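Side-chain contacts in thermostable monoacylglycerol lipase (Bacillus, PDB 4LHE), which hydrolyses monoacylglycerols, probably with a serine nucleophile, as an enzyme of the alpha/beta hydrolase fold: residues 187-192 / 242-247; 222-225 / 230-233. All coordinates share one frame; numbering follows the deposited sequence.

Contact 1 of 2, residues 187-192 / 242-247; sequences PALIFV and LEFFAK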
loop_
_atom_site.group_PDB
_atom_site.type_symbol
_atom_site.label_atom_id
_atom_site.label_comp_id
_atom_site.label_asym_id
_atom_site.label_seq_id
_atom_site.Cartn_x
_atom_site.Cartn_y
_atom_site.Cartn_z
ATOM N N PRO A 187 9.293 0.752 -14.727
ATOM C CA PRO A 187 10.153 -0.108 -13.904
ATOM C C PRO A 187 9.477 -0.567 -12.605
ATOM O O PRO A 187 8.781 0.208 -11.945
ATOM C CB PRO A 187 11.345 0.806 -13.585
ATOM C CG PRO A 187 11.470 1.647 -14.818
ATOM C CD PRO A 187 10.026 1.932 -15.239
ATOM N N ALA A 188 9.683 -1.821 -12.237
ATOM C CA ALA A 188 9.047 -2.350 -11.032
ATOM C C ALA A 188 10.063 -3.009 -10.091
ATOM O O ALA A 188 10.926 -3.763 -10.530
ATOM C CB ALA A 188 7.914 -3.318 -11.404
ATOM N N LEU A 189 9.975 -2.677 -8.804
ATOM C CA LEU A 189 10.788 -3.293 -7.766
ATOM C C LEU A 189 9.801 -3.908 -6.777
ATOM O O LEU A 189 9.040 -3.198 -6.110
ATOM C CB LEU A 189 11.661 -2.246 -7.058
ATOM C CG LEU A 189 12.472 -2.713 -5.841
ATOM C CD1 LEU A 189 13.463 -3.771 -6.263
ATOM C CD2 LEU A 189 13.197 -1.563 -5.127
ATOM N N ILE A 190 9.813 -5.229 -6.689
ATOM C CA ILE A 190 8.756 -5.961 -5.995
ATOM C C ILE A 190 9.303 -6.620 -4.740
ATOM O O ILE A 190 10.054 -7.596 -4.833
ATOM C CB ILE A 190 8.138 -7.019 -6.944
ATOM C CG1 ILE A 190 7.540 -6.345 -8.188
ATOM C CG2 ILE A 190 7.063 -7.841 -6.244
ATOM C CD1 ILE A 190 7.062 -7.330 -9.250
ATOM N N PHE A 191 8.937 -6.080 -3.568
ATOM C CA PHE A 191 9.277 -6.684 -2.282
ATOM C C PHE A 191 8.280 -7.746 -1.836
ATOM O O PHE A 191 7.069 -7.582 -1.987
ATOM C CB PHE A 191 9.354 -5.612 -1.186
ATOM C CG PHE A 191 10.527 -4.677 -1.334
ATOM C CD1 PHE A 191 11.822 -5.110 -1.063
ATOM C CD2 PHE A 191 10.336 -3.359 -1.740
ATOM C CE1 PHE A 191 12.905 -4.241 -1.201
ATOM C CE2 PHE A 191 11.411 -2.496 -1.866
ATOM C CZ PHE A 191 12.691 -2.929 -1.604
ATOM N N VAL A 192 8.793 -8.827 -1.251
ATOM C CA VAL A 192 7.925 -9.872 -0.728
ATOM C C VAL A 192 8.540 -10.492 0.521
ATOM O O VAL A 192 9.725 -10.840 0.550
ATOM C CB VAL A 192 7.610 -10.948 -1.789
ATOM C CG1 VAL A 192 8.900 -11.567 -2.332
ATOM C CG2 VAL A 192 6.690 -12.012 -1.204
ATOM N N LEU A 242 15.643 3.664 -2.375
ATOM C CA LEU A 242 16.430 4.861 -2.687
ATOM C C LEU A 242 17.344 4.619 -3.881
ATOM O O LEU A 242 17.492 5.484 -4.746
ATOM C CB LEU A 242 17.260 5.259 -1.456
ATOM C CG LEU A 242 16.398 5.997 -0.427
ATOM C CD1 LEU A 242 17.133 6.378 0.831
ATOM C CD2 LEU A 242 15.831 7.249 -1.075
ATOM N N GLU A 243 17.963 3.440 -3.908
ATOM C CA GLU A 243 18.799 3.003 -5.024
ATOM C C GLU A 243 17.931 2.885 -6.288
ATOM O O GLU A 243 18.319 3.365 -7.360
ATOM C CB GLU A 243 19.466 1.670 -4.650
ATOM C CG GLU A 243 20.203 0.959 -5.768
ATOM C CD GLU A 243 20.544 -0.496 -5.439
ATOM O OE1 GLU A 243 20.732 -1.273 -6.399
ATOM O OE2 GLU A 243 20.631 -0.864 -4.240
ATOM N N PHE A 244 16.744 2.289 -6.146
ATOM C CA PHE A 244 15.782 2.189 -7.250
ATOM C C PHE A 244 15.396 3.579 -7.772
ATOM O O PHE A 244 15.440 3.827 -8.985
ATOM C CB PHE A 244 14.540 1.386 -6.825
ATOM C CG PHE A 244 13.456 1.273 -7.897
ATOM C CD1 PHE A 244 12.323 2.076 -7.848
ATOM C CD2 PHE A 244 13.560 0.339 -8.924
ATOM C CE1 PHE A 244 11.325 1.971 -8.803
ATOM C CE2 PHE A 244 12.562 0.232 -9.890
ATOM C CZ PHE A 244 11.439 1.045 -9.824
ATOM N N PHE A 245 15.035 4.486 -6.869
ATOM C CA PHE A 245 14.651 5.845 -7.268
ATOM C C PHE A 245 15.770 6.578 -8.043
ATOM O O PHE A 245 15.547 7.098 -9.149
ATOM C CB PHE A 245 14.246 6.685 -6.047
ATOM C CG PHE A 245 13.114 6.105 -5.222
ATOM C CD1 PHE A 245 12.136 5.294 -5.792
ATOM C CD2 PHE A 245 13.031 6.399 -3.864
ATOM C CE1 PHE A 245 11.098 4.787 -5.009
ATOM C CE2 PHE A 245 12.010 5.892 -3.077
ATOM C CZ PHE A 245 11.033 5.097 -3.649
ATOM N N ALA A 246 16.959 6.640 -7.449
ATOM C CA ALA A 246 18.133 7.248 -8.093
ATOM C C ALA A 246 18.385 6.710 -9.506
ATOM O O ALA A 246 18.580 7.483 -10.446
ATOM C CB ALA A 246 19.380 7.036 -7.220
ATOM N N LYS A 247 18.388 5.386 -9.660
ATOM C CA LYS A 247 18.674 4.798 -10.969
ATOM C C LYS A 247 17.604 4.996 -12.035
ATOM O O LYS A 247 17.876 4.753 -13.216
ATOM C CB LYS A 247 19.004 3.306 -10.858
ATOM C CG LYS A 247 20.250 3.037 -10.054
ATOM C CD LYS A 247 20.761 1.625 -10.257
ATOM C CE LYS A 247 20.080 0.650 -9.328
ATOM N NZ LYS A 247 20.921 -0.587 -9.133
#

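Contact 2 of 2, residues 222-225 / 230-233; sequences RNSY and LDYD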
loop_
_atom_site.group_PDB
_atom_site.type_symbol
_atom_site.label_atom_id
_atom_site.label_comp_id
_atom_site.label_asym_id
_atom_site.label_seq_id
_atom_site.Cartn_x
_atom_site.Cartn_y
_atom_site.Cartn_z
ATOM N N ARG A 222 13.760 -11.456 4.235
ATOM C CA ARG A 222 13.942 -12.701 4.987
ATOM C C ARG A 222 13.657 -12.627 6.484
ATOM O O ARG A 222 13.453 -13.667 7.125
ATOM C CB ARG A 222 15.349 -13.258 4.746
ATOM C CG ARG A 222 15.368 -14.468 3.829
ATOM C CD ARG A 222 16.151 -14.268 2.526
ATOM N NE ARG A 222 15.664 -15.228 1.533
ATOM C CZ ARG A 222 16.268 -15.530 0.389
ATOM N NH1 ARG A 222 17.416 -14.951 0.057
ATOM N NH2 ARG A 222 15.710 -16.415 -0.426
ATOM N N ASN A 223 13.637 -11.416 7.041
ATOM C CA ASN A 223 13.440 -11.253 8.483
ATOM C C ASN A 223 12.172 -10.457 8.828
ATOM O O ASN A 223 12.128 -9.766 9.842
ATOM C CB ASN A 223 14.668 -10.578 9.110
ATOM C CG ASN A 223 14.813 -10.870 10.607
ATOM O OD1 ASN A 223 14.174 -11.783 11.149
ATOM N ND2 ASN A 223 15.657 -10.088 11.279
ATOM N N SER A 224 11.146 -10.554 7.990
ATOM C CA SER A 224 9.941 -9.758 8.197
ATOM C C SER A 224 8.691 -10.550 7.927
ATOM O O SER A 224 8.667 -11.400 7.044
ATOM C CB SER A 224 9.933 -8.542 7.264
ATOM O OG SER A 224 10.974 -7.651 7.581
ATOM N N TYR A 225 7.634 -10.239 8.660
ATOM C CA TYR A 225 6.326 -10.763 8.309
ATOM C C TYR A 225 5.587 -9.683 7.517
ATOM O O TYR A 225 6.185 -8.682 7.101
ATOM C CB TYR A 225 5.476 -11.031 9.549
ATOM C CG TYR A 225 6.026 -12.077 10.491
ATOM C CD1 TYR A 225 6.986 -12.995 10.073
ATOM C CD2 TYR A 225 5.577 -12.144 11.809
ATOM C CE1 TYR A 225 7.486 -13.949 10.955
ATOM C CE2 TYR A 225 6.068 -13.086 12.691
ATOM C CZ TYR A 225 7.017 -13.987 12.259
ATOM O OH TYR A 225 7.497 -14.923 13.148
ATOM N N LEU A 230 7.413 -1.771 8.793
ATOM C CA LEU A 230 7.669 -1.490 10.196
ATOM C C LEU A 230 8.542 -2.579 10.822
ATOM O O LEU A 230 8.935 -2.469 11.993
ATOM C CB LEU A 230 6.355 -1.432 10.967
ATOM C CG LEU A 230 5.335 -0.338 10.665
ATOM C CD1 LEU A 230 4.113 -0.535 11.553
ATOM C CD2 LEU A 230 5.930 1.002 10.906
ATOM N N ASP A 231 8.833 -3.629 10.054
ATOM C CA ASP A 231 9.505 -4.820 10.593
ATOM C C ASP A 231 11.030 -4.718 10.495
ATOM O O ASP A 231 11.573 -3.663 10.137
ATOM C CB ASP A 231 9.004 -6.077 9.869
ATOM C CG ASP A 231 8.774 -7.248 10.805
ATOM O OD1 ASP A 231 9.349 -7.262 11.923
ATOM O OD2 ASP A 231 7.986 -8.151 10.436
ATOM N N TYR A 232 11.724 -5.814 10.794
ATOM C CA TYR A 232 13.193 -5.798 10.814
ATOM C C TYR A 232 13.844 -5.460 9.464
ATOM O O TYR A 232 14.952 -4.928 9.421
ATOM C CB TYR A 232 13.746 -7.130 11.349
ATOM C CG TYR A 232 13.510 -7.367 12.825
ATOM C CD1 TYR A 232 14.054 -6.517 13.789
ATOM C CD2 TYR A 232 12.765 -8.459 13.259
ATOM C CE1 TYR A 232 13.843 -6.744 15.141
ATOM C CE2 TYR A 232 12.544 -8.684 14.598
ATOM C CZ TYR A 232 13.089 -7.830 15.534
ATOM O OH TYR A 232 12.871 -8.078 16.873
ATOM N N ASP A 233 13.163 -5.755 8.365
ATOM C CA ASP A 233 13.728 -5.441 7.061
ATOM C C ASP A 233 13.461 -3.998 6.613
ATOM O O ASP A 233 13.751 -3.658 5.473
ATOM C CB ASP A 233 13.263 -6.439 5.993
ATOM C CG ASP A 233 13.856 -7.835 6.195
ATOM O OD1 ASP A 233 15.096 -7.942 6.295
ATOM O OD2 ASP A 233 13.082 -8.817 6.259
HETATM O O HOH W 1 16.104 -9.681 4.041
#

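Contact 1 of 2, residues 187-192 / 242-247
Phe244 alone carries the helix side of this contact, its ring lying against Leu189 and Pro187 near the start of strand 188-193. Over one ring face sits Leu189 CB in a CH-pi contact, 3.9 Å from the centroid of the six ring carbons of Phe244 and 20° off the ring normal, displaced toward the rim over CD2 and CE2. The outer end of the ring meets the residue just before the strand: Pro187 O comes up to its edge, close to the ring plane, 3.5 Å from Phe244 CZ.

Apolar contacts extend the interface at both ends. Leu189 CD2 rests 3.7 Å from Phe244 CB, while Pro187 CB lies 3.8 Å from Phe244 CZ. Leu189 and Phe244 both hold CG opposite the backbone N (chi1 174° and 178°), which extends them past one another head to tail: the leucine methyl reaches the root of Phe244 and the leucine root reaches the ring. Phe244 also touches Val117 of the adjacent strand 115-119, and its ring meets that of His248.

Within 242-247, Lys247 NZ forms a salt bridge with Glu243 OE1 at 2.8 Å, using the anti lone pair of the carboxylate oxygen. No hydrogen bond joins 187-192 to 242-247; here the C-terminal helix 234-247 is laid by apolar contacts on the central, mostly parallel sheet, the layering of an alpha/beta hydrolase fold.

Contact 2 of 2, residues 222-225 / 230-233
The backbone doubles back between 222-225 and 230-233, with Ser224 CA 5.5 Å from Asp231 CA, in the loop that follows the last sheet strand of the alpha/beta hydrolase fold and leads into helix 234-247. Two aspartates close this loop. Asp233 OD2 accepts from Asn223 N at 2.8 Å through its syn lone pair, and from Ser224 OG at 2.7 Å, the hydroxyl coming from 35° above the carboxylate plane. Ser224 OG in turn accepts from Asp233 N at 3.0 Å, so the serine and aspartate grip each other twice; with OG beside its own backbone N (chi1 -66°), the hydroxyl faces both groups. Asp231 OD2 takes Tyr225 N at 2.8 Å, on the anti side but out of the carboxylate plane, and also receives Lys150 N, while OD1 binds Asn151 N, tying the turn to a neighbouring loop.

The Asn223 amide leans on the root of the Tyr232 side chain, ND2 3.5 Å from Tyr232 CB, its plane 15° from that of the ring; Asn223 OD1 is held by Lys150 NZ. Asn223 O, at the edge of the Tyr232 ring near its plane, is buried without a polar partner. The other oxygen of Asp233 works through solvent: a water accepts from Arg222 N and donates to Asp233 OD1 at 3.0 Å.

Helix 234-247 joins the two contacts: contact 2 closes the loop that leads into its N-terminal end, and contact 1 packs its C-terminal part on the sheet. Their centres lie about 17 Å apart, and their nearest atoms, about 5 Å apart, do not touch. Contact 1 is apolar and buried, whereas contact 2 is polar and only partly buried. The loop of contact 2 also carries His226, which with Ser97 and Asp196 forms a probable catalytic triad; Tyr225 lies near these residues without touching them. Strand 188-193 of contact 1 leads along the chain to Asp196, whereas 242-247 lies beyond His226; neither segment of contact 1 contains a triad residue.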